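Local structure of NANS (YJHS), A 9-O-acetyl N-acetylneuraminic acid esterase (Escherichia coli O157:H7 EDL933, 3PT5) at residues 31-36 against 84-89; 77-82 against 101-106. The protein acts as a 9-O-acetyl N-acetylneuraminic acid esterase, probably hydrolysing the 9-O-acetyl group of this sialic acid so that the bacterium can grow on it. One frame throughout, in Å; residues are numbered along the deposited sequence.

From the N terminus, the chain leaves strand 20-28 and forms the loop holding 31-36, passes through strands 52-55 and 73-75, and then runs through one long connection containing 77-82, 84-89 and 101-106 before helix 107-114. Interaction 1 closes a loop of 47 intervening residues; interaction 2 closes a shorter one of 18. Because 77-82 precedes 84-89 and 101-106 follows it, the two closures cross. Their centres lie about 6 Å apart, and they touch directly: Thr-103 OG1 lies 2.6 Å from Ala-34 O and Gln-106 NE2 2.9 Å from Asn-31 O, both probable hydrogen bonds. The loop after a central strand is thereby tied to the approach to helix 107-114.

Interaction 1. Residues 31-36 against 84-89; sequences NAMAYG and QDMQSY
Segment 31-36 begins with the Asn of the Gly-Gln-Ser-Asn sequence, which starts at the last residue of strand 20-28 and is consistent with the first conserved block of SGNH hydrolases, where the serine is ordinarily the nucleophile; the segment packs against 84-89. Two side chains of 84-89 meet Tyr-35 at different places on its ring. Gln-84 comes to the edge: its chain is extended, with CG anti to the backbone N (chi1 -171°), and Tyr-35 OH donates to Gln-84 OE1 over 2.7 Å. The hydroxyl lies in the carbonyl plane on a lone pair, with a C=O...donor angle of 105°, so it reaches the oxygen from the side rather than along the C=O axis. Met-86 takes a face instead. Bent at chi2 and again at chi3 (-75°), its chain brings CE to 3.7 Å from the Tyr-35 ring centroid in a CH-pi contact, while SD makes an oblique Met-aromatic contact at 4.5 Å from that centroid. Met-86 CE also lies 3.8 Å above the plane of the Tyr-89 ring, so that one methyl lies over a face of both tyrosine rings. The ring of His-312 also meets that of Tyr-35. Within 84-89, an Asx turn from Asp-85 OD1 to the N-H of Gln-87 overlaps a type I turn spanning Met-86 to Tyr-89. Met-33 completes the apolar layer, its SD at the Tyr-35 ring edge and its CE pressed to 3.4 Å from Met-86 CG, closer than usual van der Waals contact.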
loop_
_atom_site.group_PDB
_atom_site.type_symbol
_atom_site.label_atom_id
_atom_site.label_comp_id
_atom_site.label_asym_id
_atom_site.label_seq_id
_atom_site.Cartn_x
_atom_site.Cartn_y
_atom_site.Cartn_z
ATOM N N ASN A 31 3.812 -3.140 5.297
ATOM C CA ASN A 31 3.793 -4.097 4.177
ATOM C C ASN A 31 2.831 -3.739 3.045
ATOM O O ASN A 31 2.864 -4.353 1.987
ATOM C CB ASN A 31 3.635 -5.540 4.686
ATOM C CG ASN A 31 4.945 -6.088 5.204
ATOM O OD1 ASN A 31 5.986 -5.924 4.539
ATOM N ND2 ASN A 31 4.932 -6.698 6.402
ATOM N N ALA A 32 2.053 -2.693 3.243
ATOM C CA ALA A 32 1.178 -2.133 2.211
ATOM C C ALA A 32 1.937 -1.153 1.310
ATOM O O ALA A 32 1.481 -0.845 0.212
ATOM C CB ALA A 32 0.006 -1.416 2.832
ATOM N N MET A 33 3.083 -0.683 1.803
ATOM C CA MET A 33 3.789 0.422 1.166
ATOM C C MET A 33 5.236 0.071 0.855
ATOM O O MET A 33 5.611 -1.086 0.835
ATOM C CB MET A 33 3.702 1.659 2.063
ATOM C CG MET A 33 4.094 1.430 3.505
ATOM S SD MET A 33 4.150 2.973 4.440
ATOM C CE MET A 33 5.572 3.782 3.678
ATOM N N ALA A 34 6.063 1.087 0.606
ATOM C CA ALA A 34 7.376 0.848 0.085
ATOM C C ALA A 34 8.371 0.503 1.193
ATOM O O ALA A 34 9.067 1.362 1.707
ATOM C CB ALA A 34 7.839 2.102 -0.701
ATOM N N TYR A 35 8.415 -0.773 1.564
ATOM C CA TYR A 35 9.406 -1.286 2.492
ATOM C C TYR A 35 10.301 -2.344 1.855
ATOM O O TYR A 35 11.112 -2.922 2.520
ATOM C CB TYR A 35 8.755 -1.786 3.766
ATOM C CG TYR A 35 8.630 -0.703 4.833
ATOM C CD1 TYR A 35 7.677 0.314 4.702
ATOM C CD2 TYR A 35 9.472 -0.677 5.953
ATOM C CE1 TYR A 35 7.528 1.273 5.669
ATOM C CE2 TYR A 35 9.331 0.300 6.930
ATOM C CZ TYR A 35 8.359 1.277 6.770
ATOM O OH TYR A 35 8.237 2.245 7.777
ATOM N N GLY A 36 10.186 -2.552 0.540
ATOM C CA GLY A 36 11.168 -3.387 -0.163
ATOM C C GLY A 36 12.522 -2.710 -0.219
ATOM O O GLY A 36 12.625 -1.561 -0.678
ATOM N N GLN A 84 3.871 8.056 5.467
ATOM C CA GLN A 84 5.302 7.990 5.711
ATOM C C GLN A 84 6.119 8.073 4.426
ATOM O O GLN A 84 5.912 7.292 3.488
ATOM C CB GLN A 84 5.650 6.711 6.443
ATOM C CG GLN A 84 7.079 6.688 6.914
ATOM C CD GLN A 84 7.455 5.355 7.480
ATOM O OE1 GLN A 84 6.698 4.375 7.346
ATOM N NE2 GLN A 84 8.638 5.279 8.078
ATOM N N ASP A 85 7.068 9.004 4.391
ATOM C CA ASP A 85 7.869 9.262 3.199
ATOM C C ASP A 85 9.138 8.416 3.195
ATOM O O ASP A 85 10.039 8.632 4.021
ATOM C CB ASP A 85 8.216 10.772 3.169
ATOM C CG ASP A 85 8.973 11.201 1.917
ATOM O OD1 ASP A 85 9.476 10.350 1.149
ATOM O OD2 ASP A 85 9.094 12.443 1.718
ATOM N N MET A 86 9.188 7.422 2.296
ATOM C CA MET A 86 10.332 6.505 2.224
ATOM C C MET A 86 11.314 6.855 1.104
ATOM O O MET A 86 12.269 6.116 0.864
ATOM C CB MET A 86 9.842 5.052 2.019
ATOM C CG MET A 86 8.856 4.525 3.078
ATOM S SD MET A 86 9.493 4.568 4.761
ATOM C CE MET A 86 10.608 3.168 4.676
ATOM N N GLN A 87 11.089 7.973 0.414
ATOM C CA GLN A 87 11.774 8.246 -0.843
ATOM C C GLN A 87 13.259 8.524 -0.710
ATOM O O GLN A 87 13.978 8.437 -1.697
ATOM C CB GLN A 87 11.078 9.372 -1.608
ATOM C CG GLN A 87 9.611 9.105 -1.946
ATOM C CD GLN A 87 9.104 10.152 -2.864
ATOM O OE1 GLN A 87 9.472 11.330 -2.728
ATOM N NE2 GLN A 87 8.227 9.770 -3.788
ATOM N N SER A 88 13.707 8.837 0.506
ATOM C CA SER A 88 15.133 9.031 0.801
ATOM C C SER A 88 15.856 7.808 1.408
ATOM O O SER A 88 17.051 7.867 1.696
ATOM C CB SER A 88 15.349 10.288 1.667
ATOM O OG SER A 88 14.931 11.462 0.969
ATOM N N TYR A 89 15.147 6.689 1.565
ATOM C CA TYR A 89 15.800 5.482 2.036
ATOM C C TYR A 89 16.497 4.780 0.870
ATOM O O TYR A 89 16.108 3.663 0.507
ATOM C CB TYR A 89 14.776 4.541 2.657
ATOM C CG TYR A 89 14.345 4.925 4.044
ATOM C CD1 TYR A 89 13.364 5.888 4.242
ATOM C CD2 TYR A 89 14.902 4.301 5.159
ATOM C CE1 TYR A 89 12.921 6.227 5.530
ATOM C CE2 TYR A 89 14.467 4.623 6.448
ATOM C CZ TYR A 89 13.501 5.609 6.622
ATOM O OH TYR A 89 13.071 5.948 7.898
#

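Interaction 2. Residues 77-82 against 101-106; sequences THCPHD and YGTVGQ
Residues 77-82 and 101-106 meet as irregular backbone segments that come nearest at His-78 and Val-104, whose CA atoms are 5.1 Å apart; there Gly-105 N donates to His-78 O over 2.8 Å with an N-H...O angle of 159°, arriving nearly along the C=O axis. The CA-H of Val-104 turns toward the same oxygen, and a water donating to both Thr-77 O and Gly-105 O spans the backbones next to this bond. The His-78 side chain reaches the other end of 101-106. Its CG stands between the backbone N and the carbonyl carbon, the crowded position, and from there NE2 donates to Tyr-101 O over a short 2.6 Å, with the acceptor almost in the imidazole plane; this bond therefore fixes the rotation of the ring and indicates a proton on NE2. His-78 CE1 lies 3.8 Å above the plane of the Tyr-101 ring, over its centre, with the ring planes 35° apart, an oblique pair. At the rim of the phenol, Tyr-101 OH and Thr-77 OG1 share a 2.8 Å hydrogen bond, and Thr-77 OG1 also receives a weak bond from Cys-79 N. Between the two ends, Thr-103 O is buried without a polar partner, held instead against His-78 CD2 at 3.3 Å and Cys-79 CB at 3.4 Å. Gly-102 has a positive phi (73°), and a CB there would sit tight against Cys-79 SG. The ring of Tyr-101 also meets that of His-62. The two segments touch helix 315-335 through Val-104, at Ser-315 and Arg-319, and strand 122-130 through Pro-80, which rests on Pro-128.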
loop_
_atom_site.group_PDB
_atom_site.type_symbol
_atom_site.label_atom_id
_atom_site.label_comp_id
_atom_site.label_asym_id
_atom_site.label_seq_id
_atom_site.Cartn_x
_atom_site.Cartn_y
_atom_site.Cartn_z
ATOM N N THR A 77 4.912 5.958 -8.816
ATOM C CA THR A 77 6.240 5.368 -8.992
ATOM C C THR A 77 6.423 4.230 -7.999
ATOM O O THR A 77 5.478 3.854 -7.301
ATOM C CB THR A 77 7.409 6.400 -8.876
ATOM O OG1 THR A 77 7.625 6.780 -7.505
ATOM C CG2 THR A 77 7.086 7.673 -9.687
ATOM N N HIS A 78 7.631 3.682 -7.954
ATOM C CA HIS A 78 7.912 2.571 -7.022
ATOM C C HIS A 78 7.867 2.948 -5.546
ATOM O O HIS A 78 7.747 2.072 -4.683
ATOM C CB HIS A 78 9.259 1.954 -7.351
ATOM C CG HIS A 78 10.394 2.908 -7.161
ATOM N ND1 HIS A 78 10.810 3.765 -8.164
ATOM C CD2 HIS A 78 11.179 3.170 -6.088
ATOM C CE1 HIS A 78 11.809 4.508 -7.709
ATOM N NE2 HIS A 78 12.045 4.179 -6.453
ATOM N N CYS A 79 7.935 4.250 -5.250
ATOM C CA CYS A 79 7.943 4.707 -3.859
ATOM C C CYS A 79 6.877 5.774 -3.658
ATOM O O CYS A 79 7.166 6.961 -3.816
ATOM C CB CYS A 79 9.341 5.223 -3.486
ATOM S SG CYS A 79 9.553 5.419 -1.716
ATOM N N PRO A 80 5.623 5.358 -3.381
ATOM C CA PRO A 80 4.483 6.273 -3.433
ATOM C C PRO A 80 4.382 7.292 -2.298
ATOM O O PRO A 80 5.137 7.276 -1.325
ATOM C CB PRO A 80 3.265 5.313 -3.354
ATOM C CG PRO A 80 3.769 3.988 -3.818
ATOM C CD PRO A 80 5.177 3.957 -3.247
ATOM N N HIS A 81 3.379 8.158 -2.436
ATOM C CA HIS A 81 3.095 9.253 -1.544
ATOM C C HIS A 81 2.259 8.852 -0.332
ATOM O O HIS A 81 1.240 9.443 -0.020
ATOM C CB HIS A 81 2.440 10.371 -2.344
ATOM C CG HIS A 81 3.419 11.254 -3.057
ATOM N ND1 HIS A 81 4.462 10.773 -3.818
ATOM C CD2 HIS A 81 3.508 12.607 -3.104
ATOM C CE1 HIS A 81 5.151 11.795 -4.308
ATOM N NE2 HIS A 81 4.584 12.914 -3.895
ATOM N N ASP A 82 2.717 7.816 0.354
ATOM C CA ASP A 82 2.065 7.411 1.597
ATOM C C ASP A 82 2.329 8.429 2.700
ATOM O O ASP A 82 3.133 9.358 2.521
ATOM C CB ASP A 82 2.532 5.998 1.948
ATOM C CG ASP A 82 1.932 4.928 0.985
ATOM O OD1 ASP A 82 0.695 4.756 1.010
ATOM O OD2 ASP A 82 2.681 4.264 0.212
ATOM N N TYR A 101 15.433 6.225 -6.413
ATOM C CA TYR A 101 15.355 6.689 -5.028
ATOM C C TYR A 101 14.584 5.721 -4.144
ATOM O O TYR A 101 13.638 5.090 -4.585
ATOM C CB TYR A 101 14.668 8.057 -4.969
ATOM C CG TYR A 101 13.369 8.150 -5.775
ATOM C CD1 TYR A 101 12.132 7.845 -5.195
ATOM C CD2 TYR A 101 13.383 8.541 -7.096
ATOM C CE1 TYR A 101 10.962 7.908 -5.917
ATOM C CE2 TYR A 101 12.216 8.605 -7.846
ATOM C CZ TYR A 101 11.001 8.287 -7.248
ATOM O OH TYR A 101 9.842 8.357 -7.964
ATOM N N GLY A 102 14.973 5.619 -2.884
ATOM C CA GLY A 102 14.092 5.015 -1.900
ATOM C C GLY A 102 13.910 3.512 -1.960
ATOM O O GLY A 102 14.702 2.771 -2.542
ATOM N N THR A 103 12.845 3.082 -1.296
ATOM C CA THR A 103 12.472 1.682 -1.223
ATOM C C THR A 103 11.366 1.387 -2.239
ATOM O O THR A 103 10.914 2.277 -2.947
ATOM C CB THR A 103 11.923 1.400 0.176
ATOM O OG1 THR A 103 11.088 2.503 0.553
ATOM C CG2 THR A 103 13.086 1.226 1.137
ATOM N N VAL A 104 10.953 0.121 -2.327
ATOM C CA VAL A 104 9.998 -0.288 -3.358
ATOM C C VAL A 104 8.700 -0.785 -2.730
ATOM O O VAL A 104 8.739 -1.604 -1.815
ATOM C CB VAL A 104 10.598 -1.408 -4.219
ATOM C CG1 VAL A 104 9.616 -1.931 -5.255
ATOM C CG2 VAL A 104 11.863 -0.876 -4.937
ATOM N N GLY A 105 7.572 -0.294 -3.245
ATOM C CA GLY A 105 6.225 -0.723 -2.846
ATOM C C GLY A 105 5.484 -1.308 -4.034
ATOM O O GLY A 105 5.774 -0.929 -5.175
ATOM N N GLN A 106 4.489 -2.159 -3.766
ATOM C CA GLN A 106 3.751 -2.876 -4.804
ATOM C C GLN A 106 2.636 -2.099 -5.488
ATOM O O GLN A 106 2.034 -2.643 -6.406
ATOM C CB GLN A 106 3.129 -4.176 -4.254
ATOM C CG GLN A 106 2.082 -3.970 -3.126
ATOM C CD GLN A 106 2.699 -4.027 -1.723
ATOM O OE1 GLN A 106 3.896 -3.769 -1.559
ATOM N NE2 GLN A 106 1.890 -4.365 -0.714
HETATM O O HOH W 1 4.498 1.556 -5.861
#